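Beta-galacturonidase (Eisenbergiella tayi, PDB 6NCW) is a family 2 glycoside hydrolase of a gut bacterium that probably cleaves beta-linked galacturonic acid from the end of its substrates. Local coordinates at residues V75-S80 with A125-N130; V330-H335 with R358-A363; H348-C353 with G386-S391; E392-I397 with R406-C411. All blocks are in the same frame, centred on the assembly; numbering follows the deposited sequence. Where two conformers were deposited one is given.

Contact 1. Residues V75-S80 with A125-N130; sequences VSHTAS and ALHVPN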
# COMPACT_ATOMS: atom_id res chain seq x y z
N VAL A 75 -11.95 -19.55 -27.00
CA VAL A 75 -13.08 -18.69 -26.67
C VAL A 75 -13.54 -19.07 -25.26
O VAL A 75 -13.87 -20.24 -25.00
CB VAL A 75 -14.24 -18.84 -27.67
CG1 VAL A 75 -15.40 -17.92 -27.29
CG2 VAL A 75 -13.78 -18.57 -29.13
N SER A 76 -13.57 -18.08 -24.35
CA SER A 76 -13.90 -18.32 -22.95
C SER A 76 -15.38 -18.10 -22.68
O SER A 76 -15.89 -17.00 -22.91
CB SER A 76 -13.08 -17.40 -22.04
OG SER A 76 -11.69 -17.68 -22.10
N HIS A 77 -16.09 -19.12 -22.18
CA HIS A 77 -15.64 -20.51 -22.20
C HIS A 77 -16.55 -21.37 -23.11
O HIS A 77 -16.21 -22.49 -23.47
CB HIS A 77 -15.59 -21.11 -20.78
CG HIS A 77 -16.89 -21.08 -20.03
ND1 HIS A 77 -18.04 -21.68 -20.50
CD2 HIS A 77 -17.20 -20.57 -18.82
CE1 HIS A 77 -19.01 -21.52 -19.62
NE2 HIS A 77 -18.53 -20.85 -18.59
N THR A 78 -17.71 -20.83 -23.50
CA THR A 78 -18.63 -21.51 -24.40
C THR A 78 -18.89 -20.63 -25.62
O THR A 78 -19.22 -19.45 -25.47
CB THR A 78 -19.93 -21.84 -23.64
OG1 THR A 78 -19.62 -22.73 -22.55
CG2 THR A 78 -20.97 -22.49 -24.56
N ALA A 79 -18.75 -21.21 -26.82
CA ALA A 79 -18.76 -20.45 -28.07
C ALA A 79 -19.85 -20.94 -29.02
O ALA A 79 -20.11 -22.14 -29.10
CB ALA A 79 -17.41 -20.56 -28.81
N SER A 80 -20.46 -20.00 -29.75
CA SER A 80 -21.28 -20.29 -30.93
C SER A 80 -20.82 -19.38 -32.06
O SER A 80 -20.74 -18.16 -31.89
CB SER A 80 -22.77 -20.07 -30.68
OG SER A 80 -23.27 -20.97 -29.72
N ALA A 125 -19.40 -28.40 -16.95
CA ALA A 125 -18.88 -29.28 -15.90
C ALA A 125 -17.44 -28.95 -15.50
O ALA A 125 -17.01 -29.34 -14.40
CB ALA A 125 -18.96 -30.75 -16.34
N LEU A 126 -16.70 -28.25 -16.35
CA LEU A 126 -15.31 -27.91 -16.08
C LEU A 126 -15.18 -26.49 -15.53
O LEU A 126 -14.58 -26.28 -14.47
CB LEU A 126 -14.48 -28.10 -17.37
CG LEU A 126 -14.61 -29.48 -18.03
CD1 LEU A 126 -13.69 -29.61 -19.25
CD2 LEU A 126 -14.34 -30.60 -17.05
N HIS A 127 -15.75 -25.51 -16.22
CA HIS A 127 -15.83 -24.15 -15.72
C HIS A 127 -16.94 -24.07 -14.68
O HIS A 127 -18.12 -24.14 -15.02
CB HIS A 127 -16.11 -23.18 -16.86
CG HIS A 127 -14.96 -23.05 -17.80
ND1 HIS A 127 -13.95 -22.13 -17.60
CD2 HIS A 127 -14.65 -23.74 -18.92
CE1 HIS A 127 -13.07 -22.25 -18.58
NE2 HIS A 127 -13.47 -23.21 -19.40
N VAL A 128 -16.54 -23.92 -13.41
CA VAL A 128 -17.42 -23.84 -12.24
C VAL A 128 -16.90 -22.73 -11.31
O VAL A 128 -15.77 -22.26 -11.51
CB VAL A 128 -17.47 -25.18 -11.49
CG1 VAL A 128 -18.05 -26.30 -12.39
CG2 VAL A 128 -16.09 -25.55 -10.99
N PRO A 129 -17.66 -22.28 -10.31
CA PRO A 129 -17.06 -21.40 -9.30
C PRO A 129 -15.86 -22.12 -8.71
O PRO A 129 -15.96 -23.28 -8.30
CB PRO A 129 -18.18 -21.19 -8.28
CG PRO A 129 -19.47 -21.51 -9.07
CD PRO A 129 -19.05 -22.63 -9.95
N ASN A 130 -14.70 -21.47 -8.76
CA ASN A 130 -13.46 -22.17 -8.47
C ASN A 130 -12.40 -21.18 -8.02
O ASN A 130 -12.62 -19.96 -8.02
CB ASN A 130 -13.00 -22.96 -9.70
CG ASN A 130 -12.40 -24.33 -9.34
OD1 ASN A 130 -11.83 -24.52 -8.25
ND2 ASN A 130 -12.55 -25.28 -10.24

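Contact 2. Residues V330-H335 with R358-A363; sequences VWEENH and REMITA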
# COMPACT_ATOMS: atom_id res chain seq x y z
N VAL A 330 7.68 -28.43 -19.50
CA VAL A 330 6.27 -28.15 -19.27
C VAL A 330 5.56 -29.42 -18.83
O VAL A 330 5.66 -30.46 -19.49
CB VAL A 330 5.60 -27.53 -20.52
CG1 VAL A 330 4.10 -27.37 -20.29
CG2 VAL A 330 6.21 -26.18 -20.82
N TRP A 331 4.88 -29.34 -17.70
CA TRP A 331 3.78 -30.22 -17.36
C TRP A 331 2.50 -29.55 -17.86
O TRP A 331 2.18 -28.44 -17.41
CB TRP A 331 3.76 -30.43 -15.83
CG TRP A 331 2.50 -31.00 -15.20
CD1 TRP A 331 1.20 -30.57 -15.40
CD2 TRP A 331 2.43 -32.04 -14.23
NE1 TRP A 331 0.34 -31.31 -14.62
CE2 TRP A 331 1.06 -32.22 -13.90
CE3 TRP A 331 3.39 -32.83 -13.59
CZ2 TRP A 331 0.64 -33.17 -12.97
CZ3 TRP A 331 2.95 -33.80 -12.67
CH2 TRP A 331 1.59 -33.94 -12.36
N GLU A 332 1.80 -30.17 -18.81
CA GLU A 332 0.52 -29.66 -19.26
C GLU A 332 -0.58 -30.61 -18.82
O GLU A 332 -0.42 -31.83 -18.90
CB GLU A 332 0.48 -29.43 -20.78
CG GLU A 332 -0.82 -28.78 -21.25
CD GLU A 332 -0.79 -28.23 -22.68
OE1 GLU A 332 -0.93 -26.99 -22.84
OE2 GLU A 332 -0.66 -29.02 -23.65
N GLU A 333 -1.70 -30.07 -18.32
CA GLU A 333 -2.80 -30.91 -17.85
C GLU A 333 -4.12 -30.50 -18.50
O GLU A 333 -4.25 -29.39 -19.01
CB GLU A 333 -2.92 -30.89 -16.32
CG GLU A 333 -3.12 -29.50 -15.67
CD GLU A 333 -2.97 -29.58 -14.15
OE1 GLU A 333 -3.61 -28.77 -13.43
OE2 GLU A 333 -2.20 -30.45 -13.68
N ASN A 334 -5.09 -31.41 -18.47
CA ASN A 334 -6.42 -31.09 -18.96
C ASN A 334 -7.12 -30.14 -17.98
O ASN A 334 -6.65 -29.88 -16.87
CB ASN A 334 -7.26 -32.36 -19.20
CG ASN A 334 -7.69 -33.09 -17.92
OD1 ASN A 334 -7.09 -32.97 -16.85
ND2 ASN A 334 -8.76 -33.87 -18.05
N HIS A 335 -8.24 -29.57 -18.43
CA HIS A 335 -8.91 -28.53 -17.66
C HIS A 335 -9.79 -29.17 -16.59
O HIS A 335 -10.88 -29.66 -16.89
CB HIS A 335 -9.73 -27.62 -18.55
CG HIS A 335 -10.51 -26.60 -17.78
ND1 HIS A 335 -11.67 -26.03 -18.26
CD2 HIS A 335 -10.31 -26.08 -16.55
CE1 HIS A 335 -12.14 -25.18 -17.35
NE2 HIS A 335 -11.33 -25.19 -16.31
N ARG A 358 -8.56 -34.75 -26.01
CA ARG A 358 -8.36 -34.98 -27.45
C ARG A 358 -7.80 -33.75 -28.13
O ARG A 358 -6.81 -33.83 -28.87
CB ARG A 358 -9.67 -35.40 -28.10
CG ARG A 358 -9.99 -36.87 -27.95
CD ARG A 358 -11.27 -37.23 -28.71
NE ARG A 358 -12.45 -36.68 -28.03
CZ ARG A 358 -13.15 -37.34 -27.12
NH1 ARG A 358 -12.80 -38.58 -26.77
NH2 ARG A 358 -14.20 -36.77 -26.54
N GLU A 359 -8.41 -32.59 -27.87
CA GLU A 359 -7.98 -31.36 -28.53
C GLU A 359 -6.59 -30.94 -28.07
O GLU A 359 -5.77 -30.51 -28.89
CB GLU A 359 -9.00 -30.26 -28.29
CG GLU A 359 -10.33 -30.53 -29.03
CD GLU A 359 -11.39 -29.50 -28.66
OE1 GLU A 359 -12.38 -29.38 -29.39
OE2 GLU A 359 -11.22 -28.80 -27.64
N MET A 360 -6.31 -31.09 -26.77
CA MET A 360 -5.01 -30.71 -26.21
C MET A 360 -3.88 -31.51 -26.84
O MET A 360 -2.89 -30.95 -27.31
CB MET A 360 -5.05 -30.88 -24.69
CG MET A 360 -3.73 -31.00 -23.97
SD MET A 360 -3.97 -31.26 -22.17
CE MET A 360 -4.32 -33.01 -22.02
N ILE A 361 -3.99 -32.84 -26.85
CA ILE A 361 -2.86 -33.64 -27.32
C ILE A 361 -2.74 -33.56 -28.84
O ILE A 361 -1.63 -33.45 -29.38
CB ILE A 361 -2.96 -35.09 -26.82
CG1 ILE A 361 -2.85 -35.12 -25.29
CG2 ILE A 361 -1.84 -35.96 -27.42
CD1 ILE A 361 -2.92 -36.50 -24.67
N THR A 362 -3.87 -33.57 -29.56
CA THR A 362 -3.79 -33.44 -31.01
C THR A 362 -3.09 -32.14 -31.41
O THR A 362 -2.26 -32.12 -32.32
CB THR A 362 -5.19 -33.52 -31.63
OG1 THR A 362 -5.82 -34.74 -31.21
CG2 THR A 362 -5.13 -33.48 -33.15
N ALA A 363 -3.37 -31.05 -30.69
CA ALA A 363 -2.81 -29.75 -31.06
C ALA A 363 -1.36 -29.61 -30.61
O ALA A 363 -0.55 -29.00 -31.33
CB ALA A 363 -3.67 -28.64 -30.46

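Contact 3. Residues H348-C353 with G386-S391; sequences HFKQQC and GRECYS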
# COMPACT_ATOMS: atom_id res chain seq x y z
N HIS A 348 -22.25 -34.03 -18.37
CA HIS A 348 -21.34 -33.60 -19.43
C HIS A 348 -19.88 -33.78 -19.06
O HIS A 348 -19.02 -33.50 -19.91
CB HIS A 348 -21.56 -32.12 -19.77
CG HIS A 348 -22.98 -31.78 -20.09
ND1 HIS A 348 -23.63 -32.28 -21.19
CD2 HIS A 348 -23.88 -31.00 -19.44
CE1 HIS A 348 -24.87 -31.82 -21.21
NE2 HIS A 348 -25.05 -31.05 -20.16
N PHE A 349 -19.58 -34.23 -17.83
CA PHE A 349 -18.20 -34.19 -17.34
C PHE A 349 -17.26 -35.05 -18.18
O PHE A 349 -16.20 -34.59 -18.60
CB PHE A 349 -18.14 -34.61 -15.87
CG PHE A 349 -16.73 -34.75 -15.34
CD1 PHE A 349 -15.98 -33.62 -15.04
CD2 PHE A 349 -16.16 -36.00 -15.15
CE1 PHE A 349 -14.68 -33.74 -14.55
CE2 PHE A 349 -14.87 -36.13 -14.66
CZ PHE A 349 -14.12 -34.99 -14.36
N LYS A 350 -17.63 -36.31 -18.41
CA LYS A 350 -16.75 -37.21 -19.16
C LYS A 350 -16.54 -36.73 -20.60
O LYS A 350 -15.42 -36.74 -21.11
CB LYS A 350 -17.31 -38.63 -19.14
CG LYS A 350 -17.07 -39.38 -17.81
CD LYS A 350 -18.20 -40.36 -17.50
CE LYS A 350 -17.72 -41.79 -17.29
NZ LYS A 350 -16.84 -41.96 -16.10
N GLN A 351 -17.62 -36.31 -21.26
CA GLN A 351 -17.52 -35.80 -22.63
C GLN A 351 -16.62 -34.57 -22.70
O GLN A 351 -15.78 -34.45 -23.60
CB GLN A 351 -18.93 -35.50 -23.17
CG GLN A 351 -19.00 -35.21 -24.67
CD GLN A 351 -18.63 -36.41 -25.52
OE1 GLN A 351 -17.64 -36.39 -26.25
NE2 GLN A 351 -19.44 -37.46 -25.43
N GLN A 352 -16.75 -33.65 -21.73
CA GLN A 352 -15.96 -32.43 -21.77
C GLN A 352 -14.49 -32.68 -21.43
O GLN A 352 -13.60 -32.03 -21.98
CB GLN A 352 -16.60 -31.38 -20.87
CG GLN A 352 -17.89 -30.79 -21.48
CD GLN A 352 -18.69 -29.94 -20.52
OE1 GLN A 352 -18.42 -29.92 -19.32
NE2 GLN A 352 -19.69 -29.22 -21.04
N CYS A 353 -14.21 -33.65 -20.55
CA CYS A 353 -12.83 -34.04 -20.28
C CYS A 353 -12.22 -34.71 -21.50
O CYS A 353 -11.14 -34.32 -21.96
CB CYS A 353 -12.77 -34.98 -19.08
SG CYS A 353 -12.86 -34.17 -17.50
N GLY A 386 -14.70 -41.81 -9.00
CA GLY A 386 -13.52 -41.06 -9.41
C GLY A 386 -12.51 -41.93 -10.12
O GLY A 386 -12.02 -41.57 -11.20
N ARG A 387 -12.20 -43.10 -9.55
CA ARG A 387 -11.21 -44.00 -10.14
C ARG A 387 -11.59 -44.40 -11.57
O ARG A 387 -10.73 -44.50 -12.44
CB ARG A 387 -11.04 -45.25 -9.26
CG ARG A 387 -10.01 -46.26 -9.74
CD ARG A 387 -10.46 -47.70 -9.43
NE ARG A 387 -11.79 -48.01 -9.99
CZ ARG A 387 -12.03 -48.27 -11.27
NH1 ARG A 387 -11.05 -48.24 -12.16
NH2 ARG A 387 -13.27 -48.53 -11.68
N GLU A 388 -12.89 -44.63 -11.82
CA GLU A 388 -13.34 -44.98 -13.16
C GLU A 388 -13.00 -43.87 -14.15
O GLU A 388 -12.53 -44.14 -15.26
CB GLU A 388 -14.84 -45.28 -13.16
CG GLU A 388 -15.49 -45.43 -14.56
CD GLU A 388 -17.02 -45.52 -14.49
OE1 GLU A 388 -17.53 -46.49 -13.89
OE2 GLU A 388 -17.70 -44.62 -15.01
N CYS A 389 -13.20 -42.61 -13.75
CA CYS A 389 -12.84 -41.48 -14.60
C CYS A 389 -11.33 -41.38 -14.80
O CYS A 389 -10.87 -41.17 -15.93
CB CYS A 389 -13.37 -40.18 -13.99
SG CYS A 389 -15.16 -40.10 -13.82
N TYR A 390 -10.55 -41.48 -13.72
CA TYR A 390 -9.10 -41.43 -13.89
C TYR A 390 -8.65 -42.49 -14.88
O TYR A 390 -7.85 -42.23 -15.77
CB TYR A 390 -8.37 -41.60 -12.55
CG TYR A 390 -8.26 -40.34 -11.72
CD1 TYR A 390 -7.08 -39.58 -11.71
CD2 TYR A 390 -9.33 -39.89 -10.95
CE1 TYR A 390 -6.97 -38.42 -10.92
CE2 TYR A 390 -9.24 -38.74 -10.17
CZ TYR A 390 -8.06 -38.01 -10.15
OH TYR A 390 -8.01 -36.87 -9.38
N SER A 391 -9.19 -43.71 -14.76
CA SER A 391 -8.78 -44.80 -15.64
C SER A 391 -9.12 -44.47 -17.08
O SER A 391 -8.27 -44.61 -17.97
CB SER A 391 -9.42 -46.12 -15.21
OG SER A 391 -8.83 -47.22 -15.89

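Contact 4. Residues E392-I397 with R406-C411; sequences EQYELI and RSSASC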
# COMPACT_ATOMS: atom_id res chain seq x y z
N GLU A 392 -10.34 -44.00 -17.33
CA GLU A 392 -10.77 -43.68 -18.69
C GLU A 392 -9.86 -42.64 -19.32
O GLU A 392 -9.52 -42.74 -20.51
CB GLU A 392 -12.21 -43.18 -18.69
CG GLU A 392 -13.25 -44.17 -18.26
CD GLU A 392 -14.62 -43.52 -18.17
OE1 GLU A 392 -15.64 -44.25 -18.06
OE2 GLU A 392 -14.67 -42.27 -18.20
N GLN A 393 -9.49 -41.61 -18.56
CA GLN A 393 -8.75 -40.49 -19.14
C GLN A 393 -7.28 -40.84 -19.32
O GLN A 393 -6.66 -40.44 -20.31
CB GLN A 393 -8.93 -39.24 -18.26
CG GLN A 393 -10.39 -38.83 -18.20
CD GLN A 393 -10.64 -37.55 -17.43
OE1 GLN A 393 -9.77 -36.67 -17.33
NE2 GLN A 393 -11.84 -37.44 -16.87
N TYR A 394 -6.71 -41.60 -18.38
CA TYR A 394 -5.35 -42.08 -18.56
C TYR A 394 -5.22 -42.95 -19.80
O TYR A 394 -4.23 -42.84 -20.54
CB TYR A 394 -4.92 -42.88 -17.32
CG TYR A 394 -4.38 -42.07 -16.16
CD1 TYR A 394 -4.78 -42.36 -14.87
CD2 TYR A 394 -3.44 -41.07 -16.35
CE1 TYR A 394 -4.28 -41.67 -13.79
CE2 TYR A 394 -2.92 -40.36 -15.26
CZ TYR A 394 -3.35 -40.67 -13.99
OH TYR A 394 -2.86 -40.00 -12.88
N GLU A 395 -6.21 -43.83 -20.05
CA GLU A 395 -6.16 -44.67 -21.24
C GLU A 395 -6.44 -43.87 -22.51
O GLU A 395 -5.89 -44.20 -23.57
CB GLU A 395 -7.14 -45.84 -21.13
CG GLU A 395 -7.15 -46.81 -22.35
CD GLU A 395 -5.75 -47.34 -22.73
OE1 GLU A 395 -5.26 -47.00 -23.84
OE2 GLU A 395 -5.15 -48.11 -21.94
N LEU A 396 -7.27 -42.83 -22.43
CA LEU A 396 -7.42 -41.93 -23.57
C LEU A 396 -6.09 -41.27 -23.93
O LEU A 396 -5.72 -41.20 -25.11
CB LEU A 396 -8.49 -40.88 -23.26
CG LEU A 396 -8.81 -39.84 -24.35
CD1 LEU A 396 -9.30 -40.49 -25.67
CD2 LEU A 396 -9.85 -38.86 -23.81
N ILE A 397 -5.33 -40.81 -22.92
CA ILE A 397 -4.03 -40.19 -23.20
C ILE A 397 -3.12 -41.17 -23.90
O ILE A 397 -2.48 -40.84 -24.91
CB ILE A 397 -3.39 -39.68 -21.90
CG1 ILE A 397 -4.17 -38.50 -21.32
CG2 ILE A 397 -1.94 -39.29 -22.14
CD1 ILE A 397 -3.65 -38.11 -19.98
N ARG A 406 2.58 -39.94 -17.78
CA ARG A 406 1.35 -39.32 -17.32
C ARG A 406 1.34 -39.25 -15.80
O ARG A 406 2.03 -40.02 -15.13
CB ARG A 406 0.11 -40.10 -17.77
CG ARG A 406 0.11 -40.46 -19.25
CD ARG A 406 -0.82 -41.66 -19.52
NE ARG A 406 -0.24 -42.90 -19.02
CZ ARG A 406 -0.84 -44.09 -19.06
NH1 ARG A 406 -2.05 -44.21 -19.59
NH2 ARG A 406 -0.22 -45.15 -18.58
N SER A 407 0.52 -38.33 -15.27
CA SER A 407 0.41 -38.15 -13.83
C SER A 407 -0.87 -37.37 -13.52
O SER A 407 -1.65 -37.02 -14.42
CB SER A 407 1.64 -37.43 -13.26
OG SER A 407 1.72 -37.58 -11.85
N SER A 408 -1.08 -37.10 -12.24
CA SER A 408 -2.19 -36.30 -11.74
C SER A 408 -1.75 -35.72 -10.40
O SER A 408 -1.24 -36.47 -9.56
CB SER A 408 -3.46 -37.14 -11.55
OG SER A 408 -4.50 -36.37 -10.95
N ALA A 409 -1.93 -34.41 -10.20
CA ALA A 409 -1.64 -33.78 -8.91
C ALA A 409 -2.72 -34.17 -7.90
O ALA A 409 -3.87 -33.73 -8.01
CB ALA A 409 -1.54 -32.27 -9.07
N SER A 410 -2.36 -35.00 -6.92
CA SER A 410 -3.32 -35.46 -5.92
C SER A 410 -3.25 -34.63 -4.65
O SER A 410 -2.18 -34.17 -4.23
CB SER A 410 -3.08 -36.92 -5.55
OG SER A 410 -3.93 -37.30 -4.47
N CYS A 411 -4.40 -34.48 -4.00
CA CYS A 411 -4.44 -34.01 -2.62
C CYS A 411 -5.09 -35.03 -1.68
O CYS A 411 -5.39 -34.68 -0.53
CB CYS A 411 -5.17 -32.67 -2.52
SG CYS A 411 -6.89 -32.80 -3.01
O HOH W 1 -3.48 -46.76 -19.66

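Contact 1. Residues V75-S80 with A125-N130
An offset stack of two buried imidazoles, H77 on H127, joins the start of strand 78-83 in the N-terminal beta-sandwich to the long loop that runs from strand 109-117 to strand 142-147. The planes are inclined by 19° with the ring centroids 4.4 Å apart; the side chains run antiparallel past one another, which sets the CB of each against a face of the other's ring. H77 CB sits above the centre of the H127 imidazole, 3.3 Å from H127 NE2, a CH-pi contact. The reciprocal one is less centred: H127 CB stands over the rim of the H77 ring, 3.4 Å from H77 CD2. The peptide bond between S76 and H77 is cis, a kink placed just before the chain enters the strand. In glycoside hydrolase family 2 the N-terminal jelly-roll-like beta-sandwich packs against the TIM barrel, and here the 125-130 loop reaches that barrel: L126 touches helix 349-364, and H127 meets H335 edge-to-face. Polar bonds fix the rotation of both rings. H77 ND1 is hydrogen-bonded to T78 OG1 at 2.8 Å, the hydroxyl oxygen lying in the ring plane, while H77 NE2 is hydrogen-bonded to the S119 carbonyl. On the other ring, H127 ND1 pairs with S134 OG and H127 NE2 with the backbone N of A94.

Contact 2. Residues V330-H335 with R358-A363
M360 extends from helix 349-364 and lays its thioether along the end of strand 329-333, overlapping the side chain of E332 and the backbone that follows. Its CG is anti to the backbone N (chi1 160°) and the chain runs straight to the sulfur, then bends at the last torsion (chi3 81°), which turns the methyl group toward N334. M360 SD lies 3.7 Å from E333 O, and M360 CE is 4.1 Å from N334 CB. E332 comes the other way from the strand, and its OE2 lies 3.7 Å from M360 CG. The contact is thus made by van der Waals packing, with a buried acid set against a methionine. That carboxylate is satisfied from beyond the two segments: E332 OE2 bonds to H364 ND1, and E332 OE1 to the backbone N of N315. The side chain of E333 leaves from the opposite side of the strand. Its OE2 takes a hydrogen bond of 2.8 Å from W331 NE1 and forms a salt bridge with R309, while OE1 is bonded to H312, a galacturonate-binding residue. The strand end therefore turns E332 to the helix layer and E333 toward the barrel interior, as alternate residues of a TIM-barrel strand do. Strand 329-333 lies parallel to strands 307-309 and 370-374 in the barrel wall; E332 also packs on L320 of helix 317-326, and I361, next to M360, on W373 of strand 370-374.

Contact 3. Residues H348-C353 with G386-S391
K350 NZ is gripped by two carboxylates of helix 384-400, those of E388 and, one turn further on, E392. Its salt bridge to E388 OE2 measures 3.0 Å and uses the anti lone pair of that oxygen, the one turned away from OE1. The two chains cross at about a right angle: E388 is extended, with CG anti to its backbone N (chi1 170°), whereas the lysine is bent at several torsions, which brings its ammonium group round to the neighbouring helix. Two carboxylates one turn apart would favour the charged form of the lysine. The same NZ lies 3.4 Å from C389 SG, which also borders the buried F349. These are two outer helices of the TIM barrel, 349-364 and 384-400, packed side by side with their short segments running nearly parallel (25° between directions) and 11.6 Å apart at closest approach. F349 and C389, both buried, meet in the same interface. The sulfur approaches the edge of the phenyl ring, near its plane, with F349 CE2 at 4.1 Å from C389 SG, a cysteine sulfur-aromatic contact. One face of that ring is taken by C353 SG from the next turn of its own helix, and M344 of helix 341-344 touches both F349 and C389.

Contact 4. Residues E392-I397 with R406-C411
Helix 384-400 lies against strand 406-410, the strand that follows it, and the backbones come nearest at Y394 and R406, with 7.4 Å between their CA atoms. Together with strand 370-374 they form a beta-alpha-beta unit of the TIM barrel, the two strands parallel in the wall and the helix outside. R406 runs from the strand up to the helix, its CD 3.7 Å from I397 CG2, and the bend at chi3 (-73°) turns the guanidinium toward the carbonyl of Y394. R406 NH1 donates to Y394 O at 2.7 Å in a bent bond (N-H...O 141°), with the acceptor in the guanidinium plane but the donor well above the carbonyl plane rather than on a lone pair. R406 NH2 forms a salt bridge with E423. The Y394 ring, steeply inclined to the guanidinium, reaches along the strand: Y394 CE2 is 3.9 Å from R406 CB, and the phenol oxygen OH lies 3.2 Å from S408 CB. S408 OG is hydrogen-bonded to the carbonyl of I375. Beside the exposed E395 a water accepts from R406 NH1 at 2.9 Å and donates to E395 OE2 at 3.1 Å, linking the two opposite charges.

Contacts 2, 3 and 4 form one continuous piece of the TIM barrel, while contact 1 brings the N-terminal sandwich up to it. Helix 349-364 serves both contact 2 and contact 3, and helix 384-400 both contact 3 and contact 4, whose centres are only 10 Å apart; C353 CB and Q393 NE2, 3.4 Å apart, join them. W331 of contact 2 packs on S407 of contact 4. Contact 1 touches contact 3 through A125 N and Q352 OE1, 3.0 Å apart. Of contacts 1, 2 and 4, contact 2 stands closest to the bound glycerol: the E333 side chain is about 7 Å from it, against about 10 Å for the side chain of S408 and about 13 Å for that of H127.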